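Local coordinates for telomerase reverse transcriptase (Takifugu rubripes, PDB 4LMO), which elongates telomeres as a reverse transcriptase copying the template of its own RNA component, the chain here being its RNA-binding domain, at residues Q78-L92 / F125-L138. Residues are numbered along the deposited sequence; the frame is centred on the assembly and turned at random.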
ATOM      1  N   GLN A  78      -2.857   4.731 -15.487  1.00 38.57           N
ATOM      2  CA  GLN A  78      -3.390   3.375 -15.573  1.00 39.05           C
ATOM      3  C   GLN A  78      -3.461   2.727 -14.190  1.00 37.83           C
ATOM      4  O   GLN A  78      -4.478   2.126 -13.834  1.00 37.81           O
ATOM      5  CB  GLN A  78      -2.526   2.532 -16.514  1.00 40.02           C
ATOM      6  CG  GLN A  78      -3.112   1.176 -16.879  1.00 41.84           C
ATOM      7  CD  GLN A  78      -2.121   0.275 -17.598  1.00 43.40           C
ATOM      8  OE1 GLN A  78      -2.244  -0.950 -17.564  1.00 44.50           O
ATOM      9  NE2 GLN A  78      -1.131   0.877 -18.254  1.00 43.78           N
ATOM     10  N   LEU A  79      -2.378   2.864 -13.423  1.00 36.12           N
ATOM     11  CA  LEU A  79      -2.295   2.349 -12.055  1.00 34.97           C
ATOM     12  C   LEU A  79      -3.432   2.881 -11.184  1.00 35.12           C
ATOM     13  O   LEU A  79      -4.087   2.117 -10.474  1.00 34.48           O
ATOM     14  CB  LEU A  79      -0.933   2.701 -11.435  1.00 33.40           C
ATOM     15  CG  LEU A  79      -0.531   2.136 -10.065  1.00 32.27           C
ATOM     16  CD1 LEU A  79       0.984   2.161  -9.899  1.00 31.39           C
ATOM     17  CD2 LEU A  79      -1.201   2.883  -8.917  1.00 31.73           C
ATOM     18  N   LEU A  80      -3.656   4.190 -11.243  1.00 36.18           N
ATOM     19  CA  LEU A  80      -4.719   4.829 -10.475  1.00 37.65           C
ATOM     20  C   LEU A  80      -6.109   4.387 -10.926  1.00 39.21           C
ATOM     21  O   LEU A  80      -7.021   4.273 -10.109  1.00 39.82           O
ATOM     22  CB  LEU A  80      -4.595   6.351 -10.541  1.00 38.20           C
ATOM     23  CG  LEU A  80      -3.482   6.984  -9.702  1.00 38.05           C
ATOM     24  CD1 LEU A  80      -3.305   8.440 -10.080  1.00 38.54           C
ATOM     25  CD2 LEU A  80      -3.771   6.861  -8.212  1.00 38.39           C
ATOM     26  N   ARG A  81      -6.253   4.132 -12.224  1.00 40.47           N
ATOM     27  CA  ARG A  81      -7.514   3.677 -12.801  1.00 42.37           C
ATOM     28  C   ARG A  81      -7.834   2.258 -12.334  1.00 42.08           C
ATOM     29  O   ARG A  81      -8.987   1.940 -12.020  1.00 42.39           O
ATOM     30  CB  ARG A  81      -7.424   3.725 -14.324  1.00 44.16           C
ATOM     31  CG  ARG A  81      -8.696   4.150 -15.038  1.00 47.02           C
ATOM     32  CD  ARG A  81      -8.343   4.974 -16.271  1.00 49.14           C
ATOM     33  NE  ARG A  81      -7.267   4.348 -17.043  1.00 50.08           N
ATOM     34  CZ  ARG A  81      -6.273   5.006 -17.636  1.00 50.22           C
ATOM     35  NH1 ARG A  81      -6.192   6.329 -17.556  1.00 50.66           N
ATOM     36  NH2 ARG A  81      -5.348   4.333 -18.306  1.00 49.54           N
ATOM     37  N   GLN A  82      -6.802   1.416 -12.283  1.00 40.69           N
ATOM     38  CA  GLN A  82      -6.936   0.042 -11.810  1.00 40.24           C
ATOM     39  C   GLN A  82      -7.182  -0.012 -10.302  1.00 39.93           C
ATOM     40  O   GLN A  82      -7.840  -0.930  -9.810  1.00 40.72           O
ATOM     41  CB  GLN A  82      -5.705  -0.785 -12.190  1.00 39.52           C
ATOM     42  CG  GLN A  82      -5.583  -1.066 -13.682  1.00 40.13           C
ATOM     43  CD  GLN A  82      -4.380  -1.924 -14.037  1.00 40.18           C
ATOM     44  OE1 GLN A  82      -3.878  -2.689 -13.216  1.00 39.80           O
ATOM     45  NE2 GLN A  82      -3.916  -1.802 -15.275  1.00 40.89           N
ATOM     46  N   HIS A  83      -6.654   0.975  -9.581  1.00 39.25           N
ATOM     47  CA  HIS A  83      -6.912   1.124  -8.151  1.00 39.34           C
ATOM     48  C   HIS A  83      -8.346   1.490  -7.872  1.00 40.98           C
ATOM     49  O   HIS A  83      -8.952   0.975  -6.930  1.00 41.21           O
ATOM     50  CB  HIS A  83      -5.983   2.163  -7.529  1.00 37.70           C
ATOM     51  CG  HIS A  83      -6.506   2.741  -6.234  1.00 37.22           C
ATOM     52  ND1 HIS A  83      -6.612   2.012  -5.107  1.00 36.73           N
ATOM     53  CD2 HIS A  83      -6.979   4.015  -5.924  1.00 37.11           C
ATOM     54  CE1 HIS A  83      -7.117   2.779  -4.124  1.00 36.56           C
ATOM     55  NE2 HIS A  83      -7.342   4.004  -4.624  1.00 36.78           N
ATOM     56  N   ARG A  84      -8.897   2.385  -8.687  1.00 43.13           N
ATOM     57  CA  ARG A  84     -10.270   2.854  -8.504  1.00 45.26           C
ATOM     58  C   ARG A  84     -11.305   1.801  -8.896  1.00 46.65           C
ATOM     59  O   ARG A  84     -12.451   1.855  -8.447  1.00 47.35           O
ATOM     60  CB  ARG A  84     -10.503   4.166  -9.258  1.00 45.88           C
ATOM     61  CG  ARG A  84      -9.740   5.340  -8.665  1.00 45.81           C
ATOM     62  CD  ARG A  84     -10.103   6.662  -9.319  1.00 46.92           C
ATOM     63  NE  ARG A  84      -9.308   7.748  -8.745  1.00 47.24           N
ATOM     64  CZ  ARG A  84      -8.311   8.375  -9.365  1.00 46.73           C
ATOM     65  NH1 ARG A  84      -7.976   8.055 -10.611  1.00 46.75           N
ATOM     66  NH2 ARG A  84      -7.656   9.340  -8.736  1.00 45.97           N
ATOM     67  N   ARG A  85     -10.886   0.845  -9.723  1.00 47.88           N
ATOM     68  CA  ARG A  85     -11.737  -0.266 -10.150  1.00 49.72           C
ATOM     69  C   ARG A  85     -11.509  -1.536  -9.321  1.00 48.83           C
ATOM     70  O   ARG A  85     -12.269  -2.501  -9.435  1.00 49.49           O
ATOM     71  CB  ARG A  85     -11.526  -0.568 -11.638  1.00 52.16           C
ATOM     72  CG  ARG A  85     -12.122   0.465 -12.584  1.00 55.09           C
ATOM     73  CD  ARG A  85     -12.217  -0.063 -14.010  1.00 57.60           C
ATOM     74  NE  ARG A  85     -10.983   0.132 -14.776  1.00 59.09           N
ATOM     75  CZ  ARG A  85     -10.027  -0.785 -14.928  1.00 59.75           C
ATOM     76  NH1 ARG A  85     -10.136  -1.984 -14.365  1.00 59.80           N
ATOM     77  NH2 ARG A  85      -8.950  -0.499 -15.648  1.00 59.50           N
ATOM     78  N   CYS A  86     -10.465  -1.527  -8.492  1.00 47.20           N
ATOM     79  CA  CYS A  86     -10.106  -2.681  -7.665  1.00 45.62           C
ATOM     80  C   CYS A  86     -11.168  -2.974  -6.599  1.00 44.99           C
ATOM     81  O   CYS A  86     -11.589  -2.066  -5.879  1.00 44.26           O
ATOM     82  CB  CYS A  86      -8.741  -2.464  -7.012  1.00 44.90           C
ATOM     83  SG  CYS A  86      -8.040  -3.933  -6.230  1.00 45.21           S
ATOM     84  N   PRO A  87     -11.607  -4.245  -6.503  1.00 44.96           N
ATOM     85  CA  PRO A  87     -12.655  -4.625  -5.561  1.00 45.00           C
ATOM     86  C   PRO A  87     -12.076  -5.091  -4.223  1.00 43.92           C
ATOM     87  O   PRO A  87     -12.168  -6.273  -3.879  1.00 44.79           O
ATOM     88  CB  PRO A  87     -13.355  -5.781  -6.286  1.00 45.65           C
ATOM     89  CG  PRO A  87     -12.294  -6.386  -7.159  1.00 45.86           C
ATOM     90  CD  PRO A  87     -11.162  -5.400  -7.306  1.00 44.74           C
ATOM     91  N   TYR A  88     -11.495  -4.155  -3.475  1.00 42.02           N
ATOM     92  CA  TYR A  88     -10.757  -4.472  -2.248  1.00 40.56           C
ATOM     93  C   TYR A  88     -11.522  -5.331  -1.241  1.00 40.35           C
ATOM     94  O   TYR A  88     -10.939  -6.222  -0.621  1.00 39.27           O
ATOM     95  CB  TYR A  88     -10.250  -3.193  -1.579  1.00 39.18           C
ATOM     96  CG  TYR A  88      -9.141  -2.517  -2.344  1.00 38.82           C
ATOM     97  CD1 TYR A  88      -9.394  -1.389  -3.126  1.00 38.96           C
ATOM     98  CD2 TYR A  88      -7.835  -3.007  -2.297  1.00 37.74           C
ATOM     99  CE1 TYR A  88      -8.374  -0.768  -3.832  1.00 38.70           C
ATOM    100  CE2 TYR A  88      -6.812  -2.393  -2.998  1.00 37.20           C
ATOM    101  CZ  TYR A  88      -7.084  -1.276  -3.762  1.00 37.58           C
ATOM    102  OH  TYR A  88      -6.065  -0.669  -4.457  1.00 37.47           O
ATOM    103  N   SER A  89     -12.816  -5.058  -1.087  1.00 40.96           N
ATOM    104  CA  SER A  89     -13.672  -5.837  -0.199  1.00 41.73           C
ATOM    105  C   SER A  89     -13.777  -7.289  -0.651  1.00 42.39           C
ATOM    106  O   SER A  89     -13.634  -8.197   0.167  1.00 41.84           O
ATOM    107  CB  SER A  89     -15.059  -5.204  -0.080  1.00 42.51           C
ATOM    108  OG  SER A  89     -14.981  -3.956   0.583  1.00 42.93           O
ATOM    109  N   ARG A  90     -14.012  -7.500  -1.949  1.00 43.41           N
ATOM    110  CA  ARG A  90     -14.034  -8.844  -2.532  1.00 44.79           C
ATOM    111  C   ARG A  90     -12.722  -9.593  -2.289  1.00 43.34           C
ATOM    112  O   ARG A  90     -12.735 -10.757  -1.884  1.00 43.43           O
ATOM    113  CB  ARG A  90     -14.321  -8.798  -4.036  1.00 47.55           C
ATOM    114  CG  ARG A  90     -15.782  -8.644  -4.420  1.00 50.84           C
ATOM    115  CD  ARG A  90     -16.049  -9.355  -5.739  1.00 53.90           C
ATOM    116  NE  ARG A  90     -17.120  -8.728  -6.514  1.00 57.12           N
ATOM    117  CZ  ARG A  90     -16.927  -7.931  -7.564  1.00 58.16           C
ATOM    118  NH1 ARG A  90     -15.699  -7.652  -7.985  1.00 57.89           N
ATOM    119  NH2 ARG A  90     -17.970  -7.414  -8.202  1.00 59.79           N
ATOM    120  N   LEU A  91     -11.599  -8.918  -2.530  1.00 41.56           N
ATOM    121  CA  LEU A  91     -10.277  -9.523  -2.354  1.00 40.53           C
ATOM    122  C   LEU A  91      -9.955  -9.855  -0.894  1.00 39.38           C
ATOM    123  O   LEU A  91      -9.286 -10.848  -0.620  1.00 38.83           O
ATOM    124  CB  LEU A  91      -9.182  -8.650  -2.979  1.00 39.77           C
ATOM    125  CG  LEU A  91      -9.181  -8.554  -4.510  1.00 39.95           C
ATOM    126  CD1 LEU A  91      -8.220  -7.473  -4.979  1.00 39.29           C
ATOM    127  CD2 LEU A  91      -8.845  -9.889  -5.165  1.00 39.87           C
ATOM    128  N   LEU A  92     -10.433  -9.028   0.033  1.00 38.56           N
ATOM    129  CA  LEU A  92     -10.361  -9.348   1.458  1.00 38.33           C
ATOM    130  C   LEU A  92     -11.287 -10.521   1.795  1.00 39.46           C
ATOM    131  O   LEU A  92     -10.941 -11.377   2.613  1.00 39.22           O
ATOM    132  CB  LEU A  92     -10.724  -8.128   2.313  1.00 37.36           C
ATOM    133  CG  LEU A  92      -9.692  -7.006   2.493  1.00 36.75           C
ATOM    134  CD1 LEU A  92     -10.366  -5.726   2.962  1.00 36.71           C
ATOM    135  CD2 LEU A  92      -8.573  -7.407   3.445  1.00 35.74           C
ATOM    136  N   PHE A 125      -3.813 -11.431   0.214  1.00 27.69           N
ATOM    137  CA  PHE A 125      -4.571 -10.209  -0.056  1.00 27.65           C
ATOM    138  C   PHE A 125      -3.709  -9.134  -0.720  1.00 27.39           C
ATOM    139  O   PHE A 125      -4.077  -8.591  -1.760  1.00 27.31           O
ATOM    140  CB  PHE A 125      -5.200  -9.655   1.226  1.00 26.95           C
ATOM    141  CG  PHE A 125      -5.653  -8.224   1.109  1.00 26.62           C
ATOM    142  CD1 PHE A 125      -6.742  -7.885   0.306  1.00 26.81           C
ATOM    143  CD2 PHE A 125      -4.986  -7.211   1.792  1.00 25.72           C
ATOM    144  CE1 PHE A 125      -7.153  -6.567   0.191  1.00 26.85           C
ATOM    145  CE2 PHE A 125      -5.396  -5.892   1.683  1.00 25.54           C
ATOM    146  CZ  PHE A 125      -6.484  -5.571   0.885  1.00 26.22           C
ATOM    147  N   VAL A 126      -2.567  -8.835  -0.108  1.00 27.61           N
ATOM    148  CA  VAL A 126      -1.642  -7.830  -0.629  1.00 28.00           C
ATOM    149  C   VAL A 126      -1.093  -8.232  -2.002  1.00 28.95           C
ATOM    150  O   VAL A 126      -0.896  -7.380  -2.873  1.00 29.02           O
ATOM    151  CB  VAL A 126      -0.516  -7.531   0.392  1.00 27.49           C
ATOM    152  CG1 VAL A 126       0.809  -7.215  -0.291  1.00 27.62           C
ATOM    153  CG2 VAL A 126      -0.937  -6.402   1.321  1.00 26.75           C
ATOM    154  N   ARG A 127      -0.879  -9.535  -2.190  1.00 29.99           N
ATOM    155  CA  ARG A 127      -0.401 -10.080  -3.459  1.00 31.08           C
ATOM    156  C   ARG A 127      -1.422  -9.876  -4.574  1.00 31.72           C
ATOM    157  O   ARG A 127      -1.060  -9.474  -5.682  1.00 32.12           O
ATOM    158  CB  ARG A 127      -0.080 -11.570  -3.322  1.00 31.64           C
ATOM    159  CG  ARG A 127       0.732 -12.139  -4.474  1.00 32.50           C
ATOM    160  CD  ARG A 127       0.638 -13.653  -4.531  1.00 33.45           C
ATOM    161  NE  ARG A 127      -0.664 -14.100  -5.025  1.00 34.98           N
ATOM    162  CZ  ARG A 127      -1.099 -15.357  -4.975  1.00 35.71           C
ATOM    163  NH1 ARG A 127      -0.345 -16.315  -4.447  1.00 36.03           N
ATOM    164  NH2 ARG A 127      -2.297 -15.658  -5.454  1.00 35.98           N
ATOM    165  N   GLU A 128      -2.690 -10.158  -4.273  1.00 32.34           N
ATOM    166  CA  GLU A 128      -3.777  -9.984  -5.238  1.00 33.35           C
ATOM    167  C   GLU A 128      -3.992  -8.515  -5.588  1.00 33.02           C
ATOM    168  O   GLU A 128      -4.336  -8.187  -6.726  1.00 34.13           O
ATOM    169  CB  GLU A 128      -5.084 -10.603  -4.724  1.00 34.61           C
ATOM    170  CG  GLU A 128      -5.083 -12.126  -4.626  1.00 35.41           C
ATOM    171  CD  GLU A 128      -4.641 -12.814  -5.906  1.00 36.44           C
ATOM    172  OE1 GLU A 128      -5.086 -12.412  -7.002  1.00 37.62           O
ATOM    173  OE2 GLU A 128      -3.843 -13.767  -5.817  1.00 36.87           O
ATOM    174  N   CYS A 129      -3.791  -7.641  -4.603  1.00 31.94           N
ATOM    175  CA  CYS A 129      -3.858  -6.200  -4.815  1.00 31.35           C
ATOM    176  C   CYS A 129      -2.768  -5.719  -5.773  1.00 31.06           C
ATOM    177  O   CYS A 129      -3.037  -4.911  -6.662  1.00 31.08           O
ATOM    178  CB  CYS A 129      -3.768  -5.454  -3.485  1.00 31.18           C
ATOM    179  SG  CYS A 129      -5.235  -5.620  -2.447  1.00 32.07           S
ATOM    180  N   LEU A 130      -1.546  -6.224  -5.593  1.00 30.41           N
ATOM    181  CA  LEU A 130      -0.426  -5.886  -6.477  1.00 30.65           C
ATOM    182  C   LEU A 130      -0.694  -6.294  -7.925  1.00 31.69           C
ATOM    183  O   LEU A 130      -0.363  -5.555  -8.854  1.00 32.31           O
ATOM    184  CB  LEU A 130       0.881  -6.517  -5.981  1.00 30.22           C
ATOM    185  CG  LEU A 130       1.519  -5.933  -4.716  1.00 29.53           C
ATOM    186  CD1 LEU A 130       2.462  -6.939  -4.080  1.00 29.55           C
ATOM    187  CD2 LEU A 130       2.237  -4.619  -5.002  1.00 29.29           C
ATOM    188  N   LEU A 131      -1.305  -7.464  -8.104  1.00 32.08           N
ATOM    189  CA  LEU A 131      -1.646  -7.979  -9.431  1.00 32.49           C
ATOM    190  C   LEU A 131      -2.776  -7.204 -10.109  1.00 32.95           C
ATOM    191  O   LEU A 131      -2.769  -7.033 -11.328  1.00 33.33           O
ATOM    192  CB  LEU A 131      -2.006  -9.468  -9.354  1.00 32.63           C
ATOM    193  CG  LEU A 131      -0.875 -10.490  -9.189  1.00 32.53           C
ATOM    194  CD1 LEU A 131      -1.447 -11.872  -8.902  1.00 32.50           C
ATOM    195  CD2 LEU A 131       0.026 -10.531 -10.417  1.00 32.67           C
ATOM    196  N   ALA A 132      -3.743  -6.738  -9.320  1.00 33.07           N
ATOM    197  CA  ALA A 132      -4.907  -6.033  -9.860  1.00 33.53           C
ATOM    198  C   ALA A 132      -4.639  -4.553 -10.150  1.00 33.76           C
ATOM    199  O   ALA A 132      -5.285  -3.962 -11.020  1.00 34.01           O
ATOM    200  CB  ALA A 132      -6.099  -6.181  -8.927  1.00 33.60           C
ATOM    201  N   VAL A 133      -3.685  -3.965  -9.430  1.00 33.20           N
ATOM    202  CA  VAL A 133      -3.445  -2.521  -9.499  1.00 32.97           C
ATOM    203  C   VAL A 133      -2.196  -2.139 -10.309  1.00 33.31           C
ATOM    204  O   VAL A 133      -2.258  -1.238 -11.147  1.00 34.11           O
ATOM    205  CB  VAL A 133      -3.427  -1.879  -8.088  1.00 32.01           C
ATOM    206  CG1 VAL A 133      -3.110  -0.391  -8.157  1.00 31.92           C
ATOM    207  CG2 VAL A 133      -4.762  -2.096  -7.386  1.00 32.07           C
ATOM    208  N   ILE A 134      -1.077  -2.821 -10.069  1.00 33.08           N
ATOM    209  CA  ILE A 134       0.193  -2.440 -10.697  1.00 33.47           C
ATOM    210  C   ILE A 134       0.283  -2.947 -12.137  1.00 34.51           C
ATOM    211  O   ILE A 134       0.306  -4.161 -12.361  1.00 34.66           O
ATOM    212  CB  ILE A 134       1.422  -2.925  -9.886  1.00 32.63           C
ATOM    213  CG1 ILE A 134       1.282  -2.602  -8.386  1.00 32.12           C
ATOM    214  CG2 ILE A 134       2.714  -2.361 -10.466  1.00 32.96           C
ATOM    215  CD1 ILE A 134       0.994  -1.152  -8.044  1.00 31.96           C
ATOM    216  N   PRO A 135       0.333  -2.019 -13.119  1.00 35.40           N
ATOM    217  CA  PRO A 135       0.471  -2.424 -14.522  1.00 36.54           C
ATOM    218  C   PRO A 135       1.735  -3.258 -14.726  1.00 37.22           C
ATOM    219  O   PRO A 135       2.792  -2.915 -14.193  1.00 36.33           O
ATOM    220  CB  PRO A 135       0.575  -1.091 -15.269  1.00 36.62           C
ATOM    221  CG  PRO A 135      -0.080  -0.098 -14.368  1.00 36.24           C
ATOM    222  CD  PRO A 135       0.266  -0.552 -12.981  1.00 35.13           C
ATOM    223  N   GLN A 136       1.604  -4.346 -15.483  1.00 38.70           N
ATOM    224  CA  GLN A 136       2.678  -5.328 -15.662  1.00 39.62           C
ATOM    225  C   GLN A 136       3.982  -4.739 -16.211  1.00 39.80           C
ATOM    226  O   GLN A 136       5.069  -5.157 -15.803  1.00 39.37           O
ATOM    227  CB  GLN A 136       2.190  -6.507 -16.522  1.00 40.99           C
ATOM    228  CG  GLN A 136       3.262  -7.496 -16.990  1.00 42.49           C
ATOM    229  CD  GLN A 136       4.010  -8.189 -15.858  1.00 42.91           C
ATOM    230  OE1 GLN A 136       3.468  -8.413 -14.772  1.00 43.16           O
ATOM    231  NE2 GLN A 136       5.266  -8.543 -16.114  1.00 43.11           N
ATOM    232  N   GLU A 137       3.876  -3.766 -17.114  1.00 39.92           N
ATOM    233  CA  GLU A 137       5.065  -3.156 -17.713  1.00 40.51           C
ATOM    234  C   GLU A 137       5.943  -2.400 -16.712  1.00 39.37           C
ATOM    235  O   GLU A 137       7.130  -2.183 -16.969  1.00 39.45           O
ATOM    236  CB  GLU A 137       4.717  -2.283 -18.931  1.00 42.74           C
ATOM    237  CG  GLU A 137       3.462  -1.437 -18.802  1.00 45.07           C
ATOM    238  CD  GLU A 137       2.231  -2.085 -19.419  1.00 46.79           C
ATOM    239  OE1 GLU A 137       1.835  -1.664 -20.529  1.00 49.02           O
ATOM    240  OE2 GLU A 137       1.661  -3.011 -18.802  1.00 46.52           O
ATOM    241  N   LEU A 138       5.364  -2.018 -15.572  1.00 37.79           N
ATOM    242  CA  LEU A 138       6.112  -1.356 -14.502  1.00 36.29           C
ATOM    243  C   LEU A 138       7.073  -2.295 -13.778  1.00 35.98           C
ATOM    244  O   LEU A 138       8.112  -1.856 -13.275  1.00 35.58           O
ATOM    245  CB  LEU A 138       5.171  -0.686 -13.495  1.00 35.26           C
ATOM    246  CG  LEU A 138       4.598   0.694 -13.828  1.00 34.87           C
ATOM    247  CD1 LEU A 138       3.655   1.150 -12.726  1.00 34.38           C
ATOM    248  CD2 LEU A 138       5.694   1.731 -14.038  1.00 34.58           C
TER
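Leu92 and Phe125 make the aromatic end of this interface, an example of how two helices joined by a bend can be matched to a single helix through sulfur, ring and methyl contacts. Methyl CD2 of Leu92 lies 3.5 Å from the centroid of the Phe125 ring, only 7° off the ring normal, a CH-pi contact over the centre of the face. Against the opposite face, from Phe125's own helix, lies Cys129 SG, offset toward the rim. Phe125 CG stands anti to the backbone N (chi1 164°), which swings the ring across to helix 88-92. With an alanine replacing Phe125, Leu92 CD2 would probably lose the ring face it rests on, leaving a gap between that methyl and Cys129 SG. Cys129 SG also meets the edge of the Tyr88 ring, 3.6 Å from CE2, a sulfur-aromatic contact near the ring plane, while Cys86 SG, from the same segment as Tyr88, sits over the centre of one face.

The architecture is all-helical here: helices 78-85 and 88-92, with Pro87 as N-cap of the second, run obliquely antiparallel to helix 125-133 in the core of the telomerase RNA-binding domain, and Leu216 of helix 191-220 touches both Tyr88 and Cys129.

Apolar packing is centred on Val133, a knob in the hole formed by Leu79, Gln82, His83 and Tyr88. Its CG1 lies 3.9 Å from Leu79 CD2, and its CG2 approaches Tyr88 OH at 3.5 Å. Beyond it, Leu79 CD1 touches Ile134 CD1 at 3.8 Å, and Pro135 lies against Gln78 and Leu79.

A hydrogen bond within segment 78-92, between Tyr88 OH and His83 ND1, is 2.8 Å long and nearly straight (166°), in the imidazole plane; Asn26 takes the other ring nitrogen, which fixes the rotation of the imidazole.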